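Local coordinates for putative cytoplasmic protein (Salmonella enterica subsp. enterica serovar Typhimurium, PDB 4IQN) that is of unknown function but belongs to the DUF5066 family, a mixed alpha and beta protein with two small beta sheets, at residues Asp111-Pro123 / Ala205-Trp217. Sequence-based numbering, arbitrary orientation.
Sequences DLMPVWSNDPRLP and ALLDLEDYHEAFW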
loop_
_atom_site.group_PDB
_atom_site.type_symbol
_atom_site.label_atom_id
_atom_site.label_comp_id
_atom_site.label_asym_id
_atom_site.label_seq_id
_atom_site.Cartn_x
_atom_site.Cartn_y
_atom_site.Cartn_z
ATOM N N ASP A 111 -11.107 -22.646 -2.637
ATOM C CA ASP A 111 -10.921 -23.825 -3.508
ATOM C C ASP A 111 -9.851 -23.629 -4.590
ATOM O O ASP A 111 -9.364 -24.611 -5.173
ATOM C CB ASP A 111 -12.249 -24.229 -4.182
ATOM C CG ASP A 111 -13.321 -24.654 -3.179
ATOM O OD1 ASP A 111 -13.028 -24.867 -1.984
ATOM O OD2 ASP A 111 -14.481 -24.766 -3.584
ATOM N N LEU A 112 -9.495 -22.380 -4.878
ATOM C CA LEU A 112 -8.537 -22.110 -5.958
ATOM C C LEU A 112 -7.205 -21.476 -5.501
ATOM O O LEU A 112 -6.362 -21.120 -6.335
ATOM C CB LEU A 112 -9.232 -21.298 -7.051
ATOM C CG LEU A 112 -10.222 -22.147 -7.883
ATOM C CD1 LEU A 112 -11.033 -21.264 -8.808
ATOM C CD2 LEU A 112 -9.529 -23.235 -8.699
HETATM N N MSE A 113 -7.005 -21.398 -4.182
HETATM C CA MSE A 113 -5.766 -20.902 -3.581
HETATM C C MSE A 113 -4.602 -21.796 -3.916
HETATM O O MSE A 113 -4.776 -23.018 -3.938
HETATM C CB MSE A 113 -5.946 -20.622 -2.085
HETATM C CG MSE A 113 -6.851 -19.400 -1.928
HETATM SE SE MSE A 113 -5.966 -17.678 -2.278
HETATM C CE MSE A 113 -4.751 -17.675 -0.740
ATOM N N PRO A 114 -3.389 -21.252 -3.864
ATOM C CA PRO A 114 -3.034 -19.881 -4.173
ATOM C C PRO A 114 -3.441 -19.290 -5.492
ATOM O O PRO A 114 -3.249 -19.928 -6.530
ATOM C CB PRO A 114 -1.509 -19.890 -4.045
ATOM C CG PRO A 114 -1.124 -21.249 -4.507
ATOM C CD PRO A 114 -2.228 -22.159 -4.042
ATOM N N VAL A 115 -3.992 -18.076 -5.440
ATOM C CA VAL A 115 -4.373 -17.382 -6.672
ATOM C C VAL A 115 -3.164 -16.646 -7.261
ATOM O O VAL A 115 -2.840 -16.798 -8.444
ATOM C CB VAL A 115 -5.551 -16.440 -6.428
ATOM C CG1 VAL A 115 -5.860 -15.625 -7.689
ATOM C CG2 VAL A 115 -6.793 -17.238 -6.078
ATOM N N TRP A 116 -2.521 -15.834 -6.441
ATOM C CA TRP A 116 -1.311 -15.112 -6.799
ATOM C C TRP A 116 -0.098 -15.925 -6.444
ATOM O O TRP A 116 -0.198 -16.886 -5.681
ATOM C CB TRP A 116 -1.267 -13.791 -6.045
ATOM C CG TRP A 116 -0.516 -12.708 -6.697
ATOM C CD1 TRP A 116 0.605 -12.107 -6.249
ATOM C CD2 TRP A 116 -0.855 -12.039 -7.950
ATOM N NE1 TRP A 116 0.986 -11.104 -7.112
ATOM C CE2 TRP A 116 0.115 -11.064 -8.169
ATOM C CE3 TRP A 116 -1.892 -12.187 -8.869
ATOM C CZ2 TRP A 116 0.085 -10.207 -9.288
ATOM C CZ3 TRP A 116 -1.909 -11.381 -9.979
ATOM C CH2 TRP A 116 -0.926 -10.394 -10.178
ATOM N N SER A 117 1.041 -15.562 -7.016
ATOM C CA SER A 117 2.311 -16.216 -6.729
ATOM C C SER A 117 2.573 -16.255 -5.232
ATOM O O SER A 117 2.202 -15.349 -4.508
ATOM C CB SER A 117 3.453 -15.468 -7.394
ATOM O OG SER A 117 4.708 -16.034 -7.041
ATOM N N ASN A 118 3.177 -17.341 -4.784
ATOM C CA ASN A 118 3.628 -17.458 -3.379
ATOM C C ASN A 118 5.133 -17.658 -3.318
ATOM O O ASN A 118 5.653 -18.257 -2.383
ATOM C CB ASN A 118 2.904 -18.603 -2.659
ATOM C CG ASN A 118 3.053 -19.951 -3.340
ATOM O OD1 ASN A 118 3.739 -20.119 -4.352
ATOM N ND2 ASN A 118 2.423 -20.940 -2.755
ATOM N N ASP A 119 5.844 -17.170 -4.325
ATOM C CA ASP A 119 7.288 -17.320 -4.347
ATOM C C ASP A 119 7.877 -16.813 -3.014
ATOM O O ASP A 119 7.472 -15.765 -2.513
ATOM C CB ASP A 119 7.902 -16.566 -5.512
ATOM C CG ASP A 119 9.376 -16.827 -5.663
ATOM O OD1 ASP A 119 10.203 -16.270 -4.924
ATOM O OD2 ASP A 119 9.720 -17.604 -6.557
ATOM N N PRO A 120 8.819 -17.556 -2.424
ATOM C CA PRO A 120 9.335 -17.210 -1.092
ATOM C C PRO A 120 10.109 -15.870 -0.994
ATOM O O PRO A 120 10.326 -15.361 0.110
ATOM C CB PRO A 120 10.230 -18.434 -0.740
ATOM C CG PRO A 120 10.611 -19.028 -2.070
ATOM C CD PRO A 120 9.363 -18.843 -2.888
ATOM N N ARG A 121 10.545 -15.337 -2.139
ATOM C CA ARG A 121 11.184 -14.035 -2.203
ATOM C C ARG A 121 10.220 -12.849 -2.128
ATOM O O ARG A 121 10.675 -11.726 -1.923
ATOM C CB ARG A 121 12.065 -13.929 -3.471
ATOM C CG ARG A 121 13.144 -15.009 -3.498
ATOM C CD ARG A 121 14.253 -14.726 -4.514
ATOM N NE ARG A 121 15.160 -15.861 -4.581
ATOM C CZ ARG A 121 16.007 -16.133 -5.575
ATOM N NH1 ARG A 121 16.091 -15.355 -6.619
ATOM N NH2 ARG A 121 16.764 -17.212 -5.527
ATOM N N LEU A 122 8.917 -13.075 -2.288
ATOM C CA LEU A 122 7.970 -11.934 -2.443
ATOM C C LEU A 122 7.982 -11.072 -1.170
ATOM O O LEU A 122 8.027 -11.606 -0.056
ATOM C CB LEU A 122 6.565 -12.396 -2.780
ATOM C CG LEU A 122 6.333 -12.916 -4.207
ATOM C CD1 LEU A 122 5.014 -13.690 -4.240
ATOM C CD2 LEU A 122 6.341 -11.750 -5.217
ATOM N N PRO A 123 8.000 -9.742 -1.327
ATOM C CA PRO A 123 7.991 -8.870 -0.180
ATOM C C PRO A 123 6.610 -8.751 0.413
ATOM O O PRO A 123 5.607 -9.016 -0.246
ATOM C CB PRO A 123 8.397 -7.510 -0.759
ATOM C CG PRO A 123 7.932 -7.565 -2.166
ATOM C CD PRO A 123 8.114 -8.982 -2.591
ATOM N N ALA A 205 13.534 -7.601 -9.759
ATOM C CA ALA A 205 13.539 -9.060 -9.752
ATOM C C ALA A 205 12.359 -9.584 -8.943
ATOM O O ALA A 205 11.831 -10.650 -9.223
ATOM C CB ALA A 205 14.861 -9.596 -9.235
ATOM N N LEU A 206 11.923 -8.805 -7.960
ATOM C CA LEU A 206 10.763 -9.145 -7.191
ATOM C C LEU A 206 9.469 -8.862 -7.926
ATOM O O LEU A 206 8.549 -9.658 -7.879
ATOM C CB LEU A 206 10.802 -8.432 -5.838
ATOM C CG LEU A 206 12.024 -8.734 -4.972
ATOM C CD1 LEU A 206 11.923 -7.920 -3.683
ATOM C CD2 LEU A 206 12.104 -10.215 -4.655
ATOM N N LEU A 207 9.400 -7.725 -8.612
ATOM C CA LEU A 207 8.203 -7.388 -9.377
ATOM C C LEU A 207 7.950 -8.415 -10.457
ATOM O O LEU A 207 6.804 -8.716 -10.797
ATOM C CB LEU A 207 8.304 -5.986 -10.004
ATOM C CG LEU A 207 8.297 -4.920 -8.919
ATOM C CD1 LEU A 207 9.029 -3.660 -9.363
ATOM C CD2 LEU A 207 6.863 -4.654 -8.490
ATOM N N ASP A 208 9.034 -8.950 -10.988
ATOM C CA ASP A 208 8.943 -9.957 -12.017
ATOM C C ASP A 208 8.230 -11.214 -11.505
ATOM O O ASP A 208 7.682 -11.967 -12.288
ATOM C CB ASP A 208 10.349 -10.265 -12.536
ATOM C CG ASP A 208 10.346 -11.168 -13.727
ATOM O OD1 ASP A 208 9.830 -10.787 -14.798
ATOM O OD2 ASP A 208 10.890 -12.257 -13.593
ATOM N N LEU A 209 8.223 -11.427 -10.185
ATOM C CA LEU A 209 7.504 -12.556 -9.574
ATOM C C LEU A 209 5.998 -12.313 -9.330
ATOM O O LEU A 209 5.256 -13.246 -9.010
ATOM C CB LEU A 209 8.179 -12.937 -8.236
ATOM C CG LEU A 209 9.669 -13.264 -8.340
ATOM C CD1 LEU A 209 10.342 -13.351 -6.969
ATOM C CD2 LEU A 209 9.889 -14.526 -9.145
ATOM N N GLU A 210 5.541 -11.068 -9.445
ATOM C CA GLU A 210 4.129 -10.732 -9.143
ATOM C C GLU A 210 3.215 -11.085 -10.313
ATOM O O GLU A 210 3.066 -10.297 -11.273
ATOM C CB GLU A 210 3.988 -9.227 -8.840
ATOM C CG GLU A 210 4.864 -8.739 -7.673
ATOM C CD GLU A 210 4.374 -9.141 -6.289
ATOM O OE1 GLU A 210 3.356 -9.888 -6.170
ATOM O OE2 GLU A 210 5.035 -8.672 -5.311
ATOM N N ASP A 211 2.607 -12.237 -10.251
ATOM C CA ASP A 211 1.666 -12.708 -11.287
ATOM C C ASP A 211 0.869 -13.817 -10.649
ATOM O O ASP A 211 1.177 -14.281 -9.515
ATOM C CB ASP A 211 2.424 -13.203 -12.541
ATOM C CG ASP A 211 1.542 -13.216 -13.838
ATOM O OD1 ASP A 211 0.322 -12.935 -13.839
ATOM O OD2 ASP A 211 2.098 -13.553 -14.891
ATOM N N TYR A 212 -0.154 -14.233 -11.364
ATOM C CA TYR A 212 -0.978 -15.366 -11.027
ATOM C C TYR A 212 -0.102 -16.579 -10.890
ATOM O O TYR A 212 0.913 -16.755 -11.601
ATOM C CB TYR A 212 -2.044 -15.589 -12.118
ATOM C CG TYR A 212 -3.115 -14.537 -12.078
ATOM C CD1 TYR A 212 -4.214 -14.658 -11.230
ATOM C CD2 TYR A 212 -3.030 -13.415 -12.891
ATOM C CE1 TYR A 212 -5.186 -13.687 -11.168
ATOM C CE2 TYR A 212 -4.005 -12.433 -12.845
ATOM C CZ TYR A 212 -5.082 -12.570 -11.989
ATOM O OH TYR A 212 -6.051 -11.602 -11.913
ATOM N N HIS A 213 -0.486 -17.412 -9.955
ATOM C CA HIS A 213 0.211 -18.697 -9.723
ATOM C C HIS A 213 -0.040 -19.648 -10.870
ATOM O O HIS A 213 -1.148 -19.735 -11.387
ATOM C CB HIS A 213 -0.257 -19.316 -8.405
ATOM C CG HIS A 213 0.743 -20.242 -7.787
ATOM N ND1 HIS A 213 1.062 -21.459 -8.331
ATOM C CD2 HIS A 213 1.497 -20.122 -6.671
ATOM C CE1 HIS A 213 1.960 -22.065 -7.573
ATOM N NE2 HIS A 213 2.229 -21.278 -6.549
ATOM N N GLU A 214 0.993 -20.380 -11.265
ATOM C CA GLU A 214 0.836 -21.432 -12.258
ATOM C C GLU A 214 -0.209 -22.451 -11.889
ATOM O O GLU A 214 -0.939 -22.951 -12.768
ATOM C CB GLU A 214 2.186 -22.092 -12.546
ATOM C CG GLU A 214 3.090 -21.142 -13.325
ATOM C CD GLU A 214 2.578 -20.817 -14.735
ATOM O OE1 GLU A 214 1.959 -21.698 -15.373
ATOM O OE2 GLU A 214 2.793 -19.674 -15.198
ATOM N N ALA A 215 -0.303 -22.769 -10.594
ATOM C CA ALA A 215 -1.256 -23.760 -10.151
ATOM C C ALA A 215 -2.700 -23.246 -10.254
ATOM O O ALA A 215 -3.623 -24.027 -10.464
ATOM C CB ALA A 215 -0.921 -24.257 -8.739
ATOM N N PHE A 216 -2.894 -21.936 -10.156
ATOM C CA PHE A 216 -4.191 -21.344 -10.378
ATOM C C PHE A 216 -4.666 -21.556 -11.848
ATOM O O PHE A 216 -5.777 -21.993 -12.079
ATOM C CB PHE A 216 -4.150 -19.856 -9.981
ATOM C CG PHE A 216 -5.412 -19.105 -10.256
ATOM C CD1 PHE A 216 -6.531 -19.283 -9.451
ATOM C CD2 PHE A 216 -5.472 -18.161 -11.279
ATOM C CE1 PHE A 216 -7.676 -18.582 -9.653
ATOM C CE2 PHE A 216 -6.651 -17.434 -11.499
ATOM C CZ PHE A 216 -7.749 -17.639 -10.684
ATOM N N TRP A 217 -3.801 -21.283 -12.820
ATOM C CA TRP A 217 -4.115 -21.533 -14.224
ATOM C C TRP A 217 -4.418 -23.020 -14.458
ATOM O O TRP A 217 -5.346 -23.339 -15.154
ATOM C CB TRP A 217 -2.970 -21.091 -15.143
ATOM C CG TRP A 217 -2.689 -19.640 -15.125
ATOM C CD1 TRP A 217 -1.476 -19.055 -14.965
ATOM C CD2 TRP A 217 -3.634 -18.564 -15.280
ATOM N NE1 TRP A 217 -1.597 -17.680 -15.014
ATOM C CE2 TRP A 217 -2.913 -17.362 -15.208
ATOM C CE3 TRP A 217 -5.022 -18.506 -15.481
ATOM C CZ2 TRP A 217 -3.536 -16.103 -15.300
ATOM C CZ3 TRP A 217 -5.639 -17.255 -15.578
ATOM C CH2 TRP A 217 -4.893 -16.073 -15.494
#
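The buried carboxylate of Glu210 is gripped at both oxygens. OE1 accepts from Trp116 NE1 at 2.8 Å, lying in the indole plane and met nearly along its C-O axis, while OE2 takes a salt bridge from Arg41 and a hydrogen bond from Tyr139 OH. A bend at chi2 (-74°) turns the acid back toward the indole, and Leu122 CD2 packs against it. One face of the indole lies on the backbone of 210-212, with Asp211 O 3.4 Å above its centre. Its far edge, at CZ3, points into the face of Tyr212 in a T-shaped pair with planes at 67°; Tyr212 OH is hydrogen-bonded to Ala96 O. Backbone bonds flank Trp116: Ser117 N to Asp211 O, 2.8 Å, and His213 N to Val115 O, 2.9 Å. Val115 sets CG1 over the centre of the Phe216 ring, a CH-pi contact. His213 is held from several sides: Pro114 CG sits over one face, and NE2 makes a weak hydrogen bond to Asn118 OD1. With CG anti to its own N (chi1 -155°), the imidazole reaches forward, ND1 accepting from Ala215 N at 2.9 Å. The backbones meet in a single beta bridge, Trp116 with Tyr212, which joins the loop before strand 124-128 to the linker between helix 190-207 and helix 214-217, the latter N-capped by the His213 side chain.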